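Local coordinates for protein PmoD (Methylocystis sp. ATCC 49242, PDB 6CPD) that binds copper through a soluble periplasmic cupredoxin-like domain and probably serves copper handling in methane-oxidizing bacteria, at residues Gly37-Phe43 against Phe93-Phe99; Gly103-Val109 against Ala121-Val127. The contacts are given in a common frame with arbitrary orientation. Residues are numbered along the deposited sequence.

Interaction 1. Residues Gly37-Phe43 against Phe93-Phe99; sequences GRTIMAF and FSVEHNF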
ATOM      1  N   GLY B  37      10.815   5.496  17.564  1.00 40.71           N
ATOM      2  CA  GLY B  37       9.967   6.253  18.462  1.00 47.08           C
ATOM      3  C   GLY B  37       8.501   5.898  18.316  1.00 48.94           C
ATOM      4  O   GLY B  37       8.146   4.855  17.737  1.00 32.74           O
ATOM      5  N   ARG B  38       7.659   6.811  18.799  1.00 35.76           N
ATOM      6  CA  ARG B  38       6.214   6.611  18.860  1.00 35.08           C
ATOM      7  C   ARG B  38       5.626   6.398  17.481  1.00 36.41           C
ATOM      8  O   ARG B  38       5.719   7.253  16.604  1.00 34.10           O
ATOM      9  CB  ARG B  38       5.523   7.805  19.523  1.00 37.49           C
ATOM     10  CG  ARG B  38       3.997   7.723  19.578  1.00 37.34           C
ATOM     11  CD  ARG B  38       3.448   8.569  20.723  1.00 43.95           C
ATOM     12  NE  ARG B  38       3.755   9.990  20.550  1.00 51.90           N
ATOM     13  CZ  ARG B  38       2.844  10.936  20.303  1.00 51.74           C
ATOM     14  NH1 ARG B  38       1.561  10.623  20.219  1.00 49.14           N
ATOM     15  NH2 ARG B  38       3.216  12.203  20.148  1.00 51.09           N
ATOM     16  N   THR B  39       4.996   5.252  17.298  1.00 31.32           N
ATOM     17  CA  THR B  39       4.478   4.917  15.984  1.00 31.96           C
ATOM     18  C   THR B  39       3.059   4.414  16.119  1.00 33.39           C
ATOM     19  O   THR B  39       2.781   3.544  16.942  1.00 31.84           O
ATOM     20  CB  THR B  39       5.374   3.867  15.313  1.00 32.10           C
ATOM     21  OG1 THR B  39       6.719   4.353  15.310  1.00 32.79           O
ATOM     22  CG2 THR B  39       4.928   3.600  13.887  1.00 29.39           C
ATOM     23  N   ILE B  40       2.157   4.963  15.304  1.00 28.33           N
ATOM     24  CA  ILE B  40       0.786   4.524  15.324  1.00 26.19           C
ATOM     25  C   ILE B  40       0.468   3.875  13.995  1.00 30.58           C
ATOM     26  O   ILE B  40       0.684   4.476  12.948  1.00 29.12           O
ATOM     27  CB  ILE B  40      -0.175   5.693  15.588  1.00 30.38           C
ATOM     28  CG1 ILE B  40       0.101   6.280  16.973  1.00 33.96           C
ATOM     29  CG2 ILE B  40      -1.638   5.240  15.426  1.00 31.45           C
ATOM     30  CD1 ILE B  40      -0.609   7.598  17.224  1.00 44.33           C
ATOM     31  N   MET B  41      -0.043   2.650  14.050  1.00 29.21           N
ATOM     32  CA  MET B  41      -0.497   1.959  12.844  1.00 27.27           C
ATOM     33  C   MET B  41      -2.005   1.786  12.848  1.00 30.70           C
ATOM     34  O   MET B  41      -2.555   1.158  13.757  1.00 32.01           O
ATOM     35  CB  MET B  41       0.187   0.601  12.725  1.00 27.28           C
ATOM     36  CG  MET B  41       1.712   0.700  12.803  1.00 34.38           C
ATOM     37  SD  MET B  41       2.510  -0.879  12.462  1.00 64.61           S
ATOM     38  CE  MET B  41       1.370  -1.515  11.241  1.00 37.28           C
ATOM     39  N   ALA B  42      -2.660   2.337  11.826  1.00 28.30           N
ATOM     40  CA  ALA B  42      -4.109   2.267  11.706  1.00 30.19           C
ATOM     41  C   ALA B  42      -4.528   1.288  10.608  1.00 32.59           C
ATOM     42  O   ALA B  42      -4.010   1.347   9.488  1.00 33.07           O
ATOM     43  CB  ALA B  42      -4.682   3.652  11.429  1.00 31.79           C
ATOM     44  N   PHE B  43      -5.474   0.412  10.944  1.00 29.56           N
ATOM     45  CA  PHE B  43      -5.949  -0.657  10.062  1.00 31.65           C
ATOM     46  C   PHE B  43      -7.400  -0.385   9.674  1.00 27.92           C
ATOM     47  O   PHE B  43      -8.220  -0.033  10.523  1.00 32.77           O
ATOM     48  CB  PHE B  43      -5.827  -2.022  10.748  1.00 32.15           C
ATOM     49  CG  PHE B  43      -4.411  -2.420  11.055  1.00 29.96           C
ATOM     50  CD1 PHE B  43      -3.766  -1.915  12.171  1.00 34.33           C
ATOM     51  CD2 PHE B  43      -3.726  -3.289  10.227  1.00 24.99           C
ATOM     52  CE1 PHE B  43      -2.457  -2.266  12.445  1.00 37.01           C
ATOM     53  CE2 PHE B  43      -2.423  -3.646  10.496  1.00 32.25           C
ATOM     54  CZ  PHE B  43      -1.788  -3.137  11.614  1.00 33.18           C
ATOM     55  N   PHE B  93      -9.155  -0.231  13.474  1.00 38.53           N
ATOM     56  CA  PHE B  93      -8.492  -0.184  14.782  1.00 39.82           C
ATOM     57  C   PHE B  93      -7.094   0.390  14.622  1.00 37.45           C
ATOM     58  O   PHE B  93      -6.560   0.433  13.514  1.00 34.54           O
ATOM     59  CB  PHE B  93      -8.447  -1.571  15.455  1.00 36.72           C
ATOM     60  CG  PHE B  93      -7.605  -2.600  14.724  1.00 42.26           C
ATOM     61  CD1 PHE B  93      -8.109  -3.284  13.628  1.00 41.05           C
ATOM     62  CD2 PHE B  93      -6.326  -2.909  15.163  1.00 43.51           C
ATOM     63  CE1 PHE B  93      -7.348  -4.243  12.979  1.00 44.28           C
ATOM     64  CE2 PHE B  93      -5.559  -3.864  14.516  1.00 42.43           C
ATOM     65  CZ  PHE B  93      -6.065  -4.528  13.423  1.00 43.78           C
ATOM     66  N   SER B  94      -6.505   0.831  15.728  1.00 34.78           N
ATOM     67  CA  SER B  94      -5.147   1.357  15.706  1.00 33.58           C
ATOM     68  C   SER B  94      -4.313   0.658  16.766  1.00 33.79           C
ATOM     69  O   SER B  94      -4.848   0.206  17.778  1.00 33.50           O
ATOM     70  CB  SER B  94      -5.127   2.867  15.964  1.00 42.37           C
ATOM     71  OG  SER B  94      -5.728   3.598  14.906  1.00 52.35           O
ATOM     72  N   VAL B  95      -3.010   0.560  16.515  1.00 30.73           N
ATOM     73  CA  VAL B  95      -2.064   0.097  17.519  1.00 37.17           C
ATOM     74  C   VAL B  95      -0.966   1.152  17.612  1.00 35.40           C
ATOM     75  O   VAL B  95      -0.669   1.851  16.636  1.00 33.76           O
ATOM     76  CB  VAL B  95      -1.468  -1.297  17.195  1.00 44.81           C
ATOM     77  CG1 VAL B  95      -2.526  -2.194  16.595  1.00 50.05           C
ATOM     78  CG2 VAL B  95      -0.307  -1.181  16.256  1.00 35.72           C
ATOM     79  N   GLU B  96      -0.438   1.329  18.814  1.00 32.59           N
ATOM     80  CA  GLU B  96       0.633   2.271  19.043  1.00 32.01           C
ATOM     81  C   GLU B  96       1.814   1.518  19.614  1.00 35.12           C
ATOM     82  O   GLU B  96       1.638   0.627  20.439  1.00 39.75           O
ATOM     83  CB  GLU B  96       0.183   3.394  19.991  1.00 35.29           C
ATOM     84  CG  GLU B  96       1.261   4.429  20.316  1.00 36.10           C
ATOM     85  CD  GLU B  96       2.189   4.014  21.459  1.00 48.83           C
ATOM     86  OE1 GLU B  96       1.838   3.090  22.222  1.00 48.74           O
ATOM     87  OE2 GLU B  96       3.279   4.620  21.587  1.00 55.87           O
ATOM     88  N   HIS B  97       3.012   1.858  19.166  1.00 31.03           N
ATOM     89  CA  HIS B  97       4.198   1.192  19.682  1.00 33.66           C
ATOM     90  C   HIS B  97       5.409   2.109  19.577  1.00 38.01           C
ATOM     91  O   HIS B  97       5.574   2.824  18.585  1.00 35.27           O
ATOM     92  CB  HIS B  97       4.457  -0.118  18.922  1.00 30.57           C
ATOM     93  CG  HIS B  97       5.581  -0.926  19.494  1.00 36.43           C
ATOM     94  ND1 HIS B  97       5.527  -1.487  20.749  1.00 41.64           N
ATOM     95  CD2 HIS B  97       6.800  -1.244  18.992  1.00 40.60           C
ATOM     96  CE1 HIS B  97       6.657  -2.127  20.998  1.00 46.22           C
ATOM     97  NE2 HIS B  97       7.449  -1.990  19.946  1.00 44.40           N
ATOM     98  N   ASN B  98       6.253   2.099  20.596  1.00 38.45           N
ATOM     99  CA  ASN B  98       7.536   2.767  20.484  1.00 39.54           C
ATOM    100  C   ASN B  98       8.556   1.797  19.917  1.00 40.89           C
ATOM    101  O   ASN B  98       8.977   0.869  20.598  1.00 46.31           O
ATOM    102  CB  ASN B  98       8.007   3.297  21.841  1.00 50.51           C
ATOM    103  CG  ASN B  98       9.267   4.149  21.733  1.00 61.95           C
ATOM    104  OD1 ASN B  98       9.198   5.347  21.463  1.00 68.79           O
ATOM    105  ND2 ASN B  98      10.426   3.533  21.972  1.00 63.39           N
ATOM    106  N   PHE B  99       8.932   2.007  18.659  1.00 34.33           N
ATOM    107  CA  PHE B  99      10.009   1.237  18.063  1.00 36.91           C
ATOM    108  C   PHE B  99      11.318   1.875  18.484  1.00 43.87           C
ATOM    109  O   PHE B  99      11.691   2.924  17.971  1.00 49.11           O
ATOM    110  CB  PHE B  99       9.897   1.188  16.539  1.00 34.50           C
ATOM    111  CG  PHE B  99       8.761   0.333  16.038  1.00 37.02           C
ATOM    112  CD1 PHE B  99       8.975  -1.000  15.720  1.00 35.48           C
ATOM    113  CD2 PHE B  99       7.484   0.864  15.875  1.00 38.61           C
ATOM    114  CE1 PHE B  99       7.937  -1.794  15.256  1.00 35.21           C
ATOM    115  CE2 PHE B  99       6.434   0.068  15.417  1.00 34.61           C
ATOM    116  CZ  PHE B  99       6.670  -1.268  15.107  1.00 33.29           C
TER

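Interaction 2. Residues Gly103-Val109 against Ala121-Val127; sequences GHYIGLV and AQFKFMV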
ATOM      1  N   GLY B 103      15.412  -1.479  12.006  1.00 40.97           N
ATOM      2  CA  GLY B 103      15.517  -2.840  11.510  1.00 41.47           C
ATOM      3  C   GLY B 103      14.320  -3.267  10.677  1.00 38.00           C
ATOM      4  O   GLY B 103      13.440  -2.452  10.387  1.00 33.04           O
ATOM      5  N   HIS B 104      14.308  -4.540  10.272  1.00 30.22           N
ATOM      6  CA  HIS B 104      13.198  -5.097   9.504  1.00 30.26           C
ATOM      7  C   HIS B 104      12.219  -5.774  10.428  1.00 29.60           C
ATOM      8  O   HIS B 104      12.628  -6.500  11.347  1.00 33.48           O
ATOM      9  CB  HIS B 104      13.668  -6.133   8.475  1.00 34.70           C
ATOM     10  CG  HIS B 104      14.524  -5.577   7.386  1.00 43.07           C
ATOM     11  ND1 HIS B 104      15.902  -5.591   7.439  1.00 55.38           N
ATOM     12  CD2 HIS B 104      14.196  -5.013   6.201  1.00 40.79           C
ATOM     13  CE1 HIS B 104      16.384  -5.057   6.332  1.00 55.27           C
ATOM     14  NE2 HIS B 104      15.369  -4.691   5.567  1.00 50.75           N
ATOM     15  N   TYR B 105      10.934  -5.565  10.154  1.00 26.70           N
ATOM     16  CA  TYR B 105       9.873  -6.118  10.970  1.00 25.74           C
ATOM     17  C   TYR B 105       8.835  -6.770  10.076  1.00 28.29           C
ATOM     18  O   TYR B 105       8.767  -6.496   8.872  1.00 27.36           O
ATOM     19  CB  TYR B 105       9.212  -5.035  11.843  1.00 26.39           C
ATOM     20  CG  TYR B 105      10.156  -4.449  12.854  1.00 27.55           C
ATOM     21  CD1 TYR B 105      10.999  -3.403  12.513  1.00 33.16           C
ATOM     22  CD2 TYR B 105      10.229  -4.958  14.141  1.00 31.02           C
ATOM     23  CE1 TYR B 105      11.890  -2.865  13.447  1.00 35.18           C
ATOM     24  CE2 TYR B 105      11.105  -4.431  15.071  1.00 37.11           C
ATOM     25  CZ  TYR B 105      11.928  -3.385  14.724  1.00 40.50           C
ATOM     26  OH  TYR B 105      12.801  -2.875  15.667  1.00 49.06           O
ATOM     27  N   ILE B 106       8.033  -7.641  10.669  1.00 28.73           N
ATOM     28  CA  ILE B 106       6.941  -8.267   9.950  1.00 28.39           C
ATOM     29  C   ILE B 106       5.678  -8.178  10.791  1.00 31.00           C
ATOM     30  O   ILE B 106       5.682  -8.592  11.951  1.00 28.23           O
ATOM     31  CB  ILE B 106       7.226  -9.754   9.636  1.00 28.95           C
ATOM     32  CG1 ILE B 106       8.582  -9.922   8.936  1.00 28.76           C
ATOM     33  CG2 ILE B 106       6.057 -10.348   8.831  1.00 32.37           C
ATOM     34  CD1 ILE B 106       8.904 -11.333   8.510  1.00 31.37           C
ATOM     35  N   GLY B 107       4.604  -7.647  10.220  1.00 28.39           N
ATOM     36  CA  GLY B 107       3.324  -7.696  10.895  1.00 27.80           C
ATOM     37  C   GLY B 107       2.613  -8.947  10.414  1.00 32.14           C
ATOM     38  O   GLY B 107       2.390  -9.120   9.214  1.00 32.80           O
ATOM     39  N   LEU B 108       2.299  -9.841  11.346  1.00 30.54           N
ATOM     40  CA  LEU B 108       1.566 -11.060  11.028  1.00 31.13           C
ATOM     41  C   LEU B 108       0.101 -10.902  11.392  1.00 31.44           C
ATOM     42  O   LEU B 108      -0.231 -10.804  12.572  1.00 33.44           O
ATOM     43  CB  LEU B 108       2.140 -12.257  11.779  1.00 32.12           C
ATOM     44  CG  LEU B 108       3.604 -12.552  11.514  1.00 38.97           C
ATOM     45  CD1 LEU B 108       4.106 -13.653  12.446  1.00 40.78           C
ATOM     46  CD2 LEU B 108       3.743 -12.951  10.070  1.00 40.79           C
ATOM     47  N   VAL B 109      -0.766 -10.880  10.393  1.00 27.75           N
ATOM     48  CA  VAL B 109      -2.199 -10.758  10.633  1.00 26.22           C
ATOM     49  C   VAL B 109      -2.827 -12.127  10.446  1.00 33.35           C
ATOM     50  O   VAL B 109      -2.747 -12.719   9.372  1.00 33.33           O
ATOM     51  CB  VAL B 109      -2.880  -9.757   9.683  1.00 30.73           C
ATOM     52  CG1 VAL B 109      -4.375  -9.678   9.990  1.00 29.37           C
ATOM     53  CG2 VAL B 109      -2.226  -8.375   9.782  1.00 32.19           C
ATOM     54  N   ALA B 121      -1.465 -13.450   6.962  1.00 30.93           N
ATOM     55  CA  ALA B 121      -0.863 -12.612   5.932  1.00 29.20           C
ATOM     56  C   ALA B 121       0.249 -11.812   6.572  1.00 31.04           C
ATOM     57  O   ALA B 121       0.188 -11.513   7.767  1.00 31.82           O
ATOM     58  CB  ALA B 121      -1.901 -11.705   5.308  1.00 28.96           C
ATOM     59  N   GLN B 122       1.271 -11.479   5.785  1.00 31.15           N
ATOM     60  CA  GLN B 122       2.444 -10.775   6.291  1.00 29.27           C
ATOM     61  C   GLN B 122       2.531  -9.414   5.651  1.00 35.17           C
ATOM     62  O   GLN B 122       2.299  -9.285   4.444  1.00 36.94           O
ATOM     63  CB  GLN B 122       3.739 -11.566   6.002  1.00 33.38           C
ATOM     64  CG  GLN B 122       3.699 -13.030   6.423  1.00 37.44           C
ATOM     65  CD  GLN B 122       4.975 -13.800   6.073  1.00 48.32           C
ATOM     66  OE1 GLN B 122       5.967 -13.219   5.626  1.00 51.13           O
ATOM     67  NE2 GLN B 122       4.952 -15.111   6.291  1.00 51.22           N
ATOM     68  N   PHE B 123       2.763  -8.381   6.450  1.00 29.02           N
ATOM     69  CA  PHE B 123       3.223  -7.148   5.840  1.00 29.55           C
ATOM     70  C   PHE B 123       4.608  -6.846   6.374  1.00 31.02           C
ATOM     71  O   PHE B 123       4.839  -6.770   7.594  1.00 28.87           O
ATOM     72  CB  PHE B 123       2.252  -5.996   6.040  1.00 34.47           C
ATOM     73  CG  PHE B 123       1.962  -5.643   7.457  1.00 34.90           C
ATOM     74  CD1 PHE B 123       2.637  -4.603   8.075  1.00 36.64           C
ATOM     75  CD2 PHE B 123       0.914  -6.261   8.136  1.00 41.56           C
ATOM     76  CE1 PHE B 123       2.334  -4.237   9.386  1.00 37.93           C
ATOM     77  CE2 PHE B 123       0.589  -5.890   9.445  1.00 41.76           C
ATOM     78  CZ  PHE B 123       1.303  -4.875  10.069  1.00 38.38           C
ATOM     79  N   LYS B 124       5.530  -6.682   5.436  1.00 27.59           N
ATOM     80  CA  LYS B 124       6.930  -6.509   5.780  1.00 23.50           C
ATOM     81  C   LYS B 124       7.226  -5.034   5.731  1.00 27.01           C
ATOM     82  O   LYS B 124       6.778  -4.341   4.820  1.00 24.94           O
ATOM     83  CB  LYS B 124       7.815  -7.283   4.812  1.00 26.80           C
ATOM     84  CG  LYS B 124       7.542  -8.770   4.822  1.00 31.18           C
ATOM     85  CD  LYS B 124       8.636  -9.535   4.117  1.00 40.22           C
ATOM     86  CE  LYS B 124       8.430 -11.021   4.243  1.00 50.44           C
ATOM     87  NZ  LYS B 124       9.622 -11.737   3.720  1.00 56.60           N
ATOM     88  N   PHE B 125       7.947  -4.530   6.726  1.00 26.02           N
ATOM     89  CA  PHE B 125       8.275  -3.116   6.711  1.00 23.61           C
ATOM     90  C   PHE B 125       9.597  -2.879   7.405  1.00 26.88           C
ATOM     91  O   PHE B 125      10.142  -3.761   8.066  1.00 28.33           O
ATOM     92  CB  PHE B 125       7.165  -2.268   7.370  1.00 24.93           C
ATOM     93  CG  PHE B 125       6.920  -2.571   8.832  1.00 26.43           C
ATOM     94  CD1 PHE B 125       6.119  -3.636   9.210  1.00 27.86           C
ATOM     95  CD2 PHE B 125       7.465  -1.760   9.831  1.00 29.45           C
ATOM     96  CE1 PHE B 125       5.885  -3.907  10.556  1.00 29.36           C
ATOM     97  CE2 PHE B 125       7.227  -2.017  11.180  1.00 26.44           C
ATOM     98  CZ  PHE B 125       6.432  -3.081  11.541  1.00 28.34           C
ATOM     99  N   MET B 126      10.121  -1.680   7.264  1.00 26.79           N
ATOM    100  CA  MET B 126      11.323  -1.407   8.012  1.00 28.74           C
ATOM    101  C   MET B 126      11.252  -0.081   8.731  1.00 32.56           C
ATOM    102  O   MET B 126      10.543   0.844   8.318  1.00 30.47           O
ATOM    103  CB  MET B 126      12.522  -1.466   7.104  1.00 35.41           C
ATOM    104  CG  MET B 126      12.637  -0.367   6.109  1.00 44.56           C
ATOM    105  SD  MET B 126      14.296  -0.552   5.440  1.00143.27           S
ATOM    106  CE  MET B 126      15.204  -0.645   6.981  1.00 62.73           C
ATOM    107  N   VAL B 127      11.995  -0.019   9.831  1.00 36.03           N
ATOM    108  CA  VAL B 127      12.077   1.174  10.646  1.00 34.77           C
ATOM    109  C   VAL B 127      13.490   1.698  10.514  1.00 39.83           C
ATOM    110  O   VAL B 127      14.452   0.948  10.678  1.00 39.45           O
ATOM    111  CB  VAL B 127      11.731   0.878  12.115  1.00 38.45           C
ATOM    112  CG1 VAL B 127      11.931   2.111  12.977  1.00 44.87           C
ATOM    113  CG2 VAL B 127      10.301   0.331  12.222  1.00 34.39           C
TER

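Interaction 1. Residues Gly37-Phe43 against Phe93-Phe99
Gly37 opens the ladder: its N donates to Phe99 O at 2.7 Å and its O accepts from Phe99 N at 3.1 Å. At phi/psi of 118°/-161° a CB would be jammed against the preceding carbonyl O, which by itself calls for glycine. The Gly37 O also takes a bond from Thr39 OG1 (2.9 Å). Arg38 shares a face with Asn98, Ile40 and Glu96, opposite that of Thr39, Met41 and Val95; its CG lies 3.8 Å from Glu96 OE2 while its guanidinium forms a salt bridge with Asp23. Thr39 pairs with His97 through two 2.8 Å bonds (Thr39 N to His97 O, His97 N to Thr39 O). The N-to-C directions of the two short segments make an angle of 151°, the antiparallel pairing of neighbouring strands in one sheet of a cupredoxin-type beta-sandwich; strand 13-20 flanks 37-43 on its other edge. Ile40 rests its CG1 4.0 Å from Glu96 CG. Met41 N reaches Val95 O at 2.8 Å, and Met41 CB meets Val95 CG2 at 4.0 Å on the core-facing side. Ala42 CB touches Ser94 OG at 3.6 Å. Phe43 N donates a hydrogen bond to Phe93 O (2.8 Å), and Phe43 CB makes a CH-pi contact 3.8 Å from the Phe93 ring centroid; the two rings are nearly parallel (6°) but slid apart.

Interaction 2. Residues Gly103-Val109 against Ala121-Val127
Eight backbone hydrogen bonds, all with N-H...O angles of 159° or more, join the strands in four reciprocal pairs. Gly103 N binds Val127 O (2.9 Å) and Val127 N binds Gly103 O (2.9 Å); Tyr105 and Phe125, Gly107 and Phe123, and Val109 and Ala121 repeat the pattern, down to Ala121 N to Val109 O at 2.8 Å. Between them lie the non-hydrogen-bonded pairs, where CA-H...O contacts such as Met126 CA to Gly103 O (3.3 Å) and Gln122 CA to Gly107 O (3.4 Å) add to the ladder. With an angle of 158° between strand directions and a short connection, this is the beta hairpin of strands 103-112 and 118-127, which lies inside the second sheet of the cupredoxin-like sandwich: strand 55-61 borders 103-109, and strand 32-33 borders 121-127. On the face turned to the other sheet, Phe123 folds back across the hairpin so that Gly107 CA sits 3.7 Å from its ring centroid, 17° off the normal. An ideal CB on Gly107 would come within 2.0 Å of Phe123 CZ, a clash, so with the ring placed as it is this position has no space for a side chain. Phe125 likewise lies against Tyr105, whose CB is 3.8 Å from the Phe125 ring centroid. Met5 of the second subunit packs on both Phe123 and Phe125. Val109 CG2 meets the edge of the Phe123 ring, 3.8 Å from CE2. On the reverse face, Leu108 CD2 packs 3.6 Å from Gln122 CG and Ile106 CG2 3.9 Å from Gln122 CB.

Overall arrangement
Interactions 1 and 2 belong to different sheets of the sandwich, with centres about 13 Å apart, and they meet in its interior. Met41 CE approaches Phe123 CE1 to 3.4 Å and Phe43 CZ lies 3.9 Å from Phe123 CZ, while further along Phe99 CD1 is 3.9 Å from Tyr105 CZ and 4.0 Å from Val127 CG2. The chain passes directly from strand 92-99 to strand 103-112, so the second contact opens after the first has closed. The copper(I) ion, held by Met7 and Met9, is about 10 Å from the Phe123 side chain and 13 Å from that of Phe43; neither residue is a ligand. Val8, between the two methionines, touches Phe123.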